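Amicyanin (Paracoccus versutus, PDB 1ID2) carries electrons as a type I blue copper protein, a small beta-barrel cupredoxin with a single copper site. Local coordinates at residues 42-56 with 69-83. Residues are numbered along the deposited sequence; the frame is centred on the assembly and turned at random.
Sequences ETVYWVNGEVMPHNV and RGEMMTKDQAYAITF. With CU (copper (II) ion), chain D.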
ATOM      1  N   GLU A  42       4.818 -10.494  -6.058  1.00 25.32           N
ATOM      2  CA  GLU A  42       5.220 -10.051  -4.712  1.00 14.56           C
ATOM      3  C   GLU A  42       4.182  -9.174  -4.004  1.00 10.07           C
ATOM      4  O   GLU A  42       3.329  -8.543  -4.639  1.00 18.22           O
ATOM      5  CB  GLU A  42       6.558  -9.311  -4.744  1.00 16.47           C
ATOM      6  CG  GLU A  42       7.776 -10.200  -4.989  1.00 25.43           C
ATOM      7  CD  GLU A  42       9.090  -9.458  -4.799  1.00 42.99           C
ATOM      8  OE1 GLU A  42       9.770  -9.145  -5.804  1.00 25.52           O
ATOM      9  OE2 GLU A  42       9.446  -9.188  -3.633  1.00 63.04           O
ATOM     10  N   THR A  43       4.238  -9.186  -2.675  1.00 20.42           N
ATOM     11  CA  THR A  43       3.334  -8.411  -1.827  1.00 32.98           C
ATOM     12  C   THR A  43       4.130  -7.261  -1.199  1.00 21.26           C
ATOM     13  O   THR A  43       5.334  -7.407  -0.965  1.00 13.97           O
ATOM     14  CB  THR A  43       2.707  -9.323  -0.707  1.00 27.94           C
ATOM     15  OG1 THR A  43       2.016 -10.428  -1.315  1.00 14.92           O
ATOM     16  CG2 THR A  43       1.717  -8.541   0.169  1.00 11.53           C
ATOM     17  N   VAL A  44       3.523  -6.074  -1.139  1.00 21.19           N
ATOM     18  CA  VAL A  44       4.123  -4.938  -0.436  1.00 12.43           C
ATOM     19  C   VAL A  44       3.298  -4.732   0.812  1.00 14.99           C
ATOM     20  O   VAL A  44       2.095  -4.777   0.743  1.00  7.82           O
ATOM     21  CB  VAL A  44       4.061  -3.624  -1.249  1.00  8.32           C
ATOM     22  CG1 VAL A  44       4.827  -2.539  -0.534  1.00  9.02           C
ATOM     23  CG2 VAL A  44       4.622  -3.826  -2.637  1.00  5.49           C
ATOM     24  N   TYR A  45       3.947  -4.483   1.944  1.00 14.85           N
ATOM     25  CA  TYR A  45       3.241  -4.088   3.154  1.00  6.51           C
ATOM     26  C   TYR A  45       3.537  -2.636   3.460  1.00  3.80           C
ATOM     27  O   TYR A  45       4.623  -2.142   3.165  1.00  6.91           O
ATOM     28  CB  TYR A  45       3.684  -4.946   4.343  1.00 13.04           C
ATOM     29  CG  TYR A  45       3.236  -6.394   4.270  1.00 11.31           C
ATOM     30  CD1 TYR A  45       3.852  -7.297   3.406  1.00 15.90           C
ATOM     31  CD2 TYR A  45       2.250  -6.873   5.112  1.00 14.67           C
ATOM     32  CE1 TYR A  45       3.482  -8.632   3.382  1.00 17.02           C
ATOM     33  CE2 TYR A  45       1.899  -8.214   5.120  1.00 13.57           C
ATOM     34  CZ  TYR A  45       2.508  -9.082   4.255  1.00 19.22           C
ATOM     35  OH  TYR A  45       2.142 -10.410   4.272  1.00 40.44           O
ATOM     36  N   TRP A  46       2.520  -1.934   3.940  1.00  9.49           N
ATOM     37  CA  TRP A  46       2.664  -0.584   4.453  1.00  9.54           C
ATOM     38  C   TRP A  46       2.437  -0.708   5.935  1.00 11.92           C
ATOM     39  O   TRP A  46       1.636  -1.529   6.351  1.00  5.91           O
ATOM     40  CB  TRP A  46       1.601   0.342   3.863  1.00  7.95           C
ATOM     41  CG  TRP A  46       1.887   0.750   2.461  1.00 16.37           C
ATOM     42  CD1 TRP A  46       2.548   1.869   2.053  1.00  4.79           C
ATOM     43  CD2 TRP A  46       1.565   0.006   1.273  1.00 13.85           C
ATOM     44  NE1 TRP A  46       2.675   1.860   0.691  1.00 13.45           N
ATOM     45  CE2 TRP A  46       2.087   0.736   0.191  1.00 10.45           C
ATOM     46  CE3 TRP A  46       0.878  -1.189   1.031  1.00 16.59           C
ATOM     47  CZ2 TRP A  46       1.941   0.286  -1.134  1.00 12.70           C
ATOM     48  CZ3 TRP A  46       0.739  -1.625  -0.277  1.00 13.86           C
ATOM     49  CH2 TRP A  46       1.265  -0.888  -1.341  1.00 16.99           C
ATOM     50  N   VAL A  47       3.230   0.004   6.727  1.00  8.86           N
ATOM     51  CA  VAL A  47       3.072  -0.001   8.188  1.00 10.26           C
ATOM     52  C   VAL A  47       3.041   1.444   8.685  1.00 11.38           C
ATOM     53  O   VAL A  47       3.949   2.235   8.438  1.00  8.92           O
ATOM     54  CB  VAL A  47       4.246  -0.745   8.901  1.00 20.94           C
ATOM     55  CG1 VAL A  47       4.060  -0.690  10.410  1.00 14.70           C
ATOM     56  CG2 VAL A  47       4.322  -2.197   8.438  1.00 24.62           C
ATOM     57  N   ASN A  48       1.950   1.804   9.340  1.00 12.66           N
ATOM     58  CA  ASN A  48       1.776   3.135   9.860  1.00 12.69           C
ATOM     59  C   ASN A  48       2.450   3.268  11.225  1.00 21.56           C
ATOM     60  O   ASN A  48       2.126   2.522  12.159  1.00 11.89           O
ATOM     61  CB  ASN A  48       0.277   3.457   9.989  1.00 13.66           C
ATOM     62  CG  ASN A  48       0.034   4.907  10.396  1.00 11.83           C
ATOM     63  OD1 ASN A  48       0.942   5.711  10.355  1.00 21.12           O
ATOM     64  ND2 ASN A  48      -1.195   5.234  10.785  1.00  6.75           N
ATOM     65  N   GLY A  49       3.392   4.192  11.326  1.00 15.65           N
ATOM     66  CA  GLY A  49       4.102   4.377  12.565  1.00  8.57           C
ATOM     67  C   GLY A  49       3.465   5.393  13.491  1.00 23.60           C
ATOM     68  O   GLY A  49       3.893   5.512  14.629  1.00 18.98           O
ATOM     69  N   GLU A  50       2.469   6.144  13.030  1.00 13.86           N
ATOM     70  CA  GLU A  50       1.971   7.263  13.825  1.00  8.91           C
ATOM     71  C   GLU A  50       0.492   7.164  14.127  1.00  7.05           C
ATOM     72  O   GLU A  50      -0.222   6.373  13.505  1.00 17.22           O
ATOM     73  CB  GLU A  50       2.290   8.602  13.137  1.00 13.05           C
ATOM     74  CG  GLU A  50       1.942   8.693  11.652  1.00 11.84           C
ATOM     75  CD  GLU A  50       2.436   9.991  11.008  1.00 19.95           C
ATOM     76  OE1 GLU A  50       3.406  10.589  11.512  1.00 20.25           O
ATOM     77  OE2 GLU A  50       1.886  10.389   9.961  1.00 17.22           O
ATOM     78  N   VAL A  51       0.011   8.028  15.015  1.00 17.06           N
ATOM     79  CA  VAL A  51      -1.407   8.027  15.398  1.00 23.01           C
ATOM     80  C   VAL A  51      -2.393   8.600  14.372  1.00 11.67           C
ATOM     81  O   VAL A  51      -3.593   8.346  14.462  1.00 23.51           O
ATOM     82  CB  VAL A  51      -1.634   8.749  16.754  1.00 23.83           C
ATOM     83  CG1 VAL A  51      -1.096   7.914  17.869  1.00 20.98           C
ATOM     84  CG2 VAL A  51      -0.942  10.079  16.767  1.00 11.77           C
ATOM     85  N   MET A  52      -1.913   9.441  13.462  1.00 24.15           N
ATOM     86  CA  MET A  52      -2.707   9.852  12.298  1.00 26.77           C
ATOM     87  C   MET A  52      -3.035   8.645  11.434  1.00 12.86           C
ATOM     88  O   MET A  52      -2.145   7.973  10.938  1.00  9.63           O
ATOM     89  CB  MET A  52      -1.927  10.842  11.442  1.00 20.34           C
ATOM     90  CG  MET A  52      -2.711  11.405  10.271  1.00 10.51           C
ATOM     91  SD  MET A  52      -3.889  12.638  10.787  1.00 19.85           S
ATOM     92  CE  MET A  52      -2.880  14.137  10.732  1.00 17.02           C
ATOM     93  N   PRO A  53      -4.311   8.442  11.127  1.00 14.35           N
ATOM     94  CA  PRO A  53      -4.570   7.260  10.311  1.00 22.44           C
ATOM     95  C   PRO A  53      -4.234   7.528   8.852  1.00 17.16           C
ATOM     96  O   PRO A  53      -4.425   8.638   8.356  1.00 16.69           O
ATOM     97  CB  PRO A  53      -6.059   6.991  10.545  1.00 15.08           C
ATOM     98  CG  PRO A  53      -6.356   7.707  11.856  1.00 19.92           C
ATOM     99  CD  PRO A  53      -5.538   8.953  11.754  1.00 10.50           C
ATOM    100  N   HIS A  54      -3.761   6.495   8.170  1.00 15.38           N
ATOM    101  CA  HIS A  54      -3.326   6.587   6.788  1.00  3.90           C
ATOM    102  C   HIS A  54      -3.784   5.332   6.062  1.00 10.00           C
ATOM    103  O   HIS A  54      -3.949   4.289   6.690  1.00 17.70           O
ATOM    104  CB  HIS A  54      -1.812   6.707   6.722  1.00  5.83           C
ATOM    105  CG  HIS A  54      -1.273   7.970   7.344  1.00 12.35           C
ATOM    106  ND1 HIS A  54      -1.562   9.211   6.834  1.00 18.41           N
ATOM    107  CD2 HIS A  54      -0.367   8.108   8.340  1.00 12.72           C
ATOM    108  CE1 HIS A  54      -0.835  10.067   7.527  1.00  7.29           C
ATOM    109  NE2 HIS A  54      -0.098   9.458   8.446  1.00  9.25           N
ATOM    110  N   ASN A  55      -4.165   5.467   4.797  1.00 12.62           N
ATOM    111  CA  ASN A  55      -4.472   4.291   3.983  1.00 10.35           C
ATOM    112  C   ASN A  55      -3.685   4.308   2.680  1.00 15.19           C
ATOM    113  O   ASN A  55      -2.727   5.089   2.540  1.00 13.60           O
ATOM    114  CB  ASN A  55      -5.981   4.177   3.700  1.00 10.60           C
ATOM    115  CG  ASN A  55      -6.459   5.138   2.624  1.00 13.86           C
ATOM    116  OD1 ASN A  55      -5.860   6.176   2.425  1.00 16.35           O
ATOM    117  ND2 ASN A  55      -7.599   4.838   2.002  1.00  4.59           N
ATOM    118  N   VAL A  56      -3.947   3.306   1.834  1.00 17.24           N
ATOM    119  CA  VAL A  56      -3.370   3.232   0.484  1.00 11.75           C
ATOM    120  C   VAL A  56      -4.526   3.197  -0.499  1.00 15.85           C
ATOM    121  O   VAL A  56      -5.473   2.437  -0.282  1.00 15.84           O
ATOM    122  CB  VAL A  56      -2.490   1.951   0.316  1.00 18.06           C
ATOM    123  CG1 VAL A  56      -2.078   1.752  -1.130  1.00 26.35           C
ATOM    124  CG2 VAL A  56      -1.247   2.086   1.152  1.00 18.76           C
ATOM    125  N   ARG A  69      -9.805   1.965  -2.540  1.00  8.30           N
ATOM    126  CA  ARG A  69      -9.469   2.661  -1.319  1.00 11.82           C
ATOM    127  C   ARG A  69      -9.221   1.638  -0.232  1.00 20.42           C
ATOM    128  O   ARG A  69     -10.135   0.929   0.150  1.00 24.73           O
ATOM    129  CB  ARG A  69     -10.619   3.562  -0.909  1.00 18.86           C
ATOM    130  CG  ARG A  69     -10.213   4.681   0.022  1.00 60.70           C
ATOM    131  CD  ARG A  69     -11.214   4.865   1.150  1.00 62.97           C
ATOM    132  NE  ARG A  69     -10.857   4.059   2.316  1.00115.62           N
ATOM    133  CZ  ARG A  69     -10.736   4.525   3.558  1.00 97.22           C
ATOM    134  NH1 ARG A  69     -10.928   5.815   3.829  1.00 87.30           N
ATOM    135  NH2 ARG A  69     -10.503   3.678   4.550  1.00 54.25           N
ATOM    136  N   GLY A  70      -7.991   1.557   0.259  1.00 12.39           N
ATOM    137  CA  GLY A  70      -7.683   0.605   1.310  1.00 17.69           C
ATOM    138  C   GLY A  70      -8.285   1.100   2.609  1.00 12.07           C
ATOM    139  O   GLY A  70      -8.568   2.286   2.739  1.00 23.55           O
ATOM    140  N   GLU A  71      -8.458   0.215   3.580  1.00 32.43           N
ATOM    141  CA  GLU A  71      -8.932   0.617   4.902  1.00 17.05           C
ATOM    142  C   GLU A  71      -7.844   1.383   5.650  1.00 12.96           C
ATOM    143  O   GLU A  71      -6.650   1.203   5.376  1.00 15.97           O
ATOM    144  CB  GLU A  71      -9.337  -0.620   5.702  1.00 22.65           C
ATOM    145  CG  GLU A  71     -10.730  -1.140   5.368  1.00 33.06           C
ATOM    146  CD  GLU A  71     -11.198  -2.239   6.317  1.00 59.66           C
ATOM    147  OE1 GLU A  71     -11.046  -2.098   7.554  1.00 49.91           O
ATOM    148  OE2 GLU A  71     -11.746  -3.245   5.823  1.00 38.72           O
ATOM    149  N   MET A  72      -8.262   2.282   6.542  1.00 15.15           N
ATOM    150  CA  MET A  72      -7.342   3.100   7.363  1.00 20.28           C
ATOM    151  C   MET A  72      -6.555   2.289   8.408  1.00 22.05           C
ATOM    152  O   MET A  72      -7.121   1.412   9.058  1.00 18.76           O
ATOM    153  CB  MET A  72      -8.122   4.201   8.091  1.00 19.33           C
ATOM    154  CG  MET A  72      -8.970   5.094   7.183  1.00 41.28           C
ATOM    155  SD  MET A  72      -8.013   6.021   5.975  1.00 30.35           S
ATOM    156  CE  MET A  72      -7.012   6.863   7.080  1.00 13.50           C
ATOM    157  N   MET A  73      -5.240   2.505   8.465  1.00 15.83           N
ATOM    158  CA  MET A  73      -4.375   1.933   9.501  1.00  7.95           C
ATOM    159  C   MET A  73      -4.237   2.994  10.563  1.00 20.39           C
ATOM    160  O   MET A  73      -4.178   4.201  10.274  1.00 15.11           O
ATOM    161  CB  MET A  73      -2.963   1.630   8.984  1.00 14.61           C
ATOM    162  CG  MET A  73      -2.862   0.579   7.895  1.00 17.60           C
ATOM    163  SD  MET A  73      -1.301   0.647   6.941  1.00 21.25           S
ATOM    164  CE  MET A  73      -1.827   1.535   5.468  1.00 11.06           C
ATOM    165  N   THR A  74      -4.330   2.550  11.802  1.00 15.47           N
ATOM    166  CA  THR A  74      -3.915   3.357  12.917  1.00 12.96           C
ATOM    167  C   THR A  74      -2.519   2.879  13.258  1.00  2.00           C
ATOM    168  O   THR A  74      -1.899   2.116  12.482  1.00 16.72           O
ATOM    169  CB  THR A  74      -4.865   3.181  14.106  1.00 20.10           C
ATOM    170  OG1 THR A  74      -4.859   1.816  14.539  1.00 27.85           O
ATOM    171  CG2 THR A  74      -6.277   3.547  13.694  1.00 22.45           C
ATOM    172  N   LYS A  75      -1.988   3.413  14.348  1.00 17.44           N
ATOM    173  CA  LYS A  75      -0.590   3.239  14.706  1.00 15.39           C
ATOM    174  C   LYS A  75      -0.186   1.763  14.779  1.00 19.96           C
ATOM    175  O   LYS A  75      -0.827   0.964  15.459  1.00 16.93           O
ATOM    176  CB  LYS A  75      -0.318   3.935  16.047  1.00 15.16           C
ATOM    177  CG  LYS A  75       1.117   3.870  16.453  1.00  9.33           C
ATOM    178  CD  LYS A  75       1.318   4.557  17.778  1.00 22.74           C
ATOM    179  CE  LYS A  75       2.734   4.373  18.283  1.00 43.39           C
ATOM    180  NZ  LYS A  75       3.721   4.579  17.206  1.00 43.28           N
ATOM    181  N   ASP A  76       0.938   1.448  14.142  1.00 28.44           N
ATOM    182  CA  ASP A  76       1.463   0.086  13.987  1.00 28.87           C
ATOM    183  C   ASP A  76       0.482  -0.953  13.501  1.00 35.13           C
ATOM    184  O   ASP A  76       0.606  -2.135  13.827  1.00 33.08           O
ATOM    185  CB  ASP A  76       2.131  -0.407  15.269  1.00 33.96           C
ATOM    186  CG  ASP A  76       3.267   0.474  15.691  1.00 51.62           C
ATOM    187  OD1 ASP A  76       3.202   0.927  16.853  1.00 23.46           O
ATOM    188  OD2 ASP A  76       4.157   0.778  14.842  1.00 39.17           O
ATOM    189  N   GLN A  77      -0.442  -0.537  12.651  1.00 13.72           N
ATOM    190  CA  GLN A  77      -1.106  -1.493  11.805  1.00  5.25           C
ATOM    191  C   GLN A  77      -0.382  -1.544  10.486  1.00 15.26           C
ATOM    192  O   GLN A  77       0.503  -0.721  10.203  1.00 13.83           O
ATOM    193  CB  GLN A  77      -2.568  -1.113  11.653  1.00  2.00           C
ATOM    194  CG  GLN A  77      -3.258  -1.238  12.973  1.00 16.91           C
ATOM    195  CD  GLN A  77      -4.746  -1.088  12.878  1.00 20.69           C
ATOM    196  OE1 GLN A  77      -5.256  -0.152  12.258  1.00 24.29           O
ATOM    197  NE2 GLN A  77      -5.461  -1.967  13.557  1.00 94.05           N
ATOM    198  N   ALA A  78      -0.593  -2.641   9.783  1.00 16.85           N
ATOM    199  CA  ALA A  78       0.063  -2.851   8.524  1.00  9.86           C
ATOM    200  C   ALA A  78      -1.004  -3.221   7.479  1.00 21.64           C
ATOM    201  O   ALA A  78      -2.150  -3.494   7.831  1.00 12.48           O
ATOM    202  CB  ALA A  78       1.109  -3.938   8.682  1.00  9.99           C
ATOM    203  N   TYR A  79      -0.658  -3.129   6.199  1.00 19.55           N
ATOM    204  CA  TYR A  79      -1.608  -3.430   5.132  1.00 16.62           C
ATOM    205  C   TYR A  79      -0.871  -3.979   3.918  1.00 15.79           C
ATOM    206  O   TYR A  79       0.239  -3.537   3.613  1.00 23.11           O
ATOM    207  CB  TYR A  79      -2.388  -2.167   4.770  1.00 12.95           C
ATOM    208  CG  TYR A  79      -3.585  -2.399   3.880  1.00 17.23           C
ATOM    209  CD1 TYR A  79      -3.491  -2.175   2.514  1.00 11.11           C
ATOM    210  CD2 TYR A  79      -4.821  -2.771   4.408  1.00  9.89           C
ATOM    211  CE1 TYR A  79      -4.575  -2.304   1.694  1.00 11.60           C
ATOM    212  CE2 TYR A  79      -5.930  -2.904   3.577  1.00 19.38           C
ATOM    213  CZ  TYR A  79      -5.787  -2.656   2.218  1.00 17.23           C
ATOM    214  OH  TYR A  79      -6.844  -2.720   1.347  1.00 21.23           O
ATOM    215  N   ALA A  80      -1.441  -5.015   3.301  1.00 14.60           N
ATOM    216  CA  ALA A  80      -0.763  -5.764   2.248  1.00  8.67           C
ATOM    217  C   ALA A  80      -1.549  -5.746   0.955  1.00 20.24           C
ATOM    218  O   ALA A  80      -2.773  -5.901   0.952  1.00 11.36           O
ATOM    219  CB  ALA A  80      -0.543  -7.203   2.680  1.00 15.76           C
ATOM    220  N   ILE A  81      -0.820  -5.588  -0.138  1.00 13.39           N
ATOM    221  CA  ILE A  81      -1.371  -5.691  -1.470  1.00 13.66           C
ATOM    222  C   ILE A  81      -0.384  -6.517  -2.269  1.00 16.88           C
ATOM    223  O   ILE A  81       0.833  -6.232  -2.266  1.00  8.43           O
ATOM    224  CB  ILE A  81      -1.547  -4.296  -2.157  1.00 15.32           C
ATOM    225  CG1 ILE A  81      -2.498  -3.420  -1.356  1.00  7.78           C
ATOM    226  CG2 ILE A  81      -2.128  -4.482  -3.552  1.00  6.58           C
ATOM    227  CD1 ILE A  81      -2.767  -2.059  -1.975  1.00 12.66           C
ATOM    228  N   THR A  82      -0.908  -7.541  -2.943  1.00 13.45           N
ATOM    229  CA  THR A  82      -0.131  -8.349  -3.868  1.00  7.18           C
ATOM    230  C   THR A  82      -0.325  -7.841  -5.296  1.00 15.21           C
ATOM    231  O   THR A  82      -1.451  -7.730  -5.768  1.00 15.99           O
ATOM    232  CB  THR A  82      -0.561  -9.806  -3.763  1.00 15.33           C
ATOM    233  OG1 THR A  82      -0.338 -10.251  -2.419  1.00 14.46           O
ATOM    234  CG2 THR A  82       0.217 -10.678  -4.738  1.00  7.73           C
ATOM    235  N   PHE A  83       0.784  -7.568  -5.981  1.00 10.27           N
ATOM    236  CA  PHE A  83       0.755  -6.971  -7.313  1.00 27.48           C
ATOM    237  C   PHE A  83       1.043  -8.049  -8.332  1.00 21.19           C
ATOM    238  O   PHE A  83       2.146  -8.573  -8.398  1.00 19.21           O
ATOM    239  CB  PHE A  83       1.801  -5.854  -7.441  1.00 14.77           C
ATOM    240  CG  PHE A  83       1.405  -4.584  -6.758  1.00 30.44           C
ATOM    241  CD1 PHE A  83       1.684  -4.385  -5.415  1.00 14.16           C
ATOM    242  CD2 PHE A  83       0.696  -3.609  -7.437  1.00 10.77           C
ATOM    243  CE1 PHE A  83       1.246  -3.234  -4.769  1.00 17.02           C
ATOM    244  CE2 PHE A  83       0.261  -2.450  -6.797  1.00 10.96           C
ATOM    245  CZ  PHE A  83       0.531  -2.266  -5.470  1.00 12.29           C
TER
HETATM  246 CU    CU D 107      -2.539   9.831   5.179  1.00 21.77          CU
HETATM  247  O   HOH W   1      -5.179   1.046   3.425  1.00 11.32           O
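Asn-48 and Met-73 meet where strand 43-48 gives way to the loop carrying His-54, beside the turn that leads into strand 77-83. With CG swung anti to the backbone N (chi1 -174°), the Asn-48 amide spans the loop: ND2 donates to Met-73 O at 3.2 Å, from well above that carbonyl's plane, and to Met-52 O, which lies in the amide plane. OD1 accepts from Glu-50 N, closing an Asx turn. Met-73 O is gripped twice, since His-54 N also donates to it, and the return bond from Met-73 N to His-54 O is nearly straight (2.8 Å, 172°). This isolated antiparallel bridge fixes the backbone of a copper ligand. The His-54 ring binds copper through ND1 at 2.0 Å, while NE2 gives its hydrogen in the ring plane to the anti lone pair of Glu-50 OE2 (2.7 Å), leaving neither ring nitrogen without a partner; Lys-28 forms a salt bridge with Glu-50 OE1. Nearby, Lys-75 NZ donates to Gly-49 O at 2.7 Å. At the other end of the loop, Asn-55 ND2 donates to Gly-70 O, an acceptor lying in its amide plane at 2.8 Å; OD1 is satisfied by Thr-94 N.

Strands 43-48 and 77-83 run antiparallel (159° between directions), with reciprocal backbone bonds pairing Val-44 with Ile-81 and Trp-46 with Tyr-79. On one face Thr-43 OG1 and Thr-82 OG1 share a hydrogen bond (2.6 Å), and Ala-80 CB makes a CH-pi contact over the Tyr-45 ring. On the other, Val-56 CG2 sits over the centre of the Trp-46 indole, within the barrel core. Cys-93, His-96 and Met-99 complete the metal site: a strand ladder leading into a loop that presents a histidine to copper is characteristic of the cupredoxin fold.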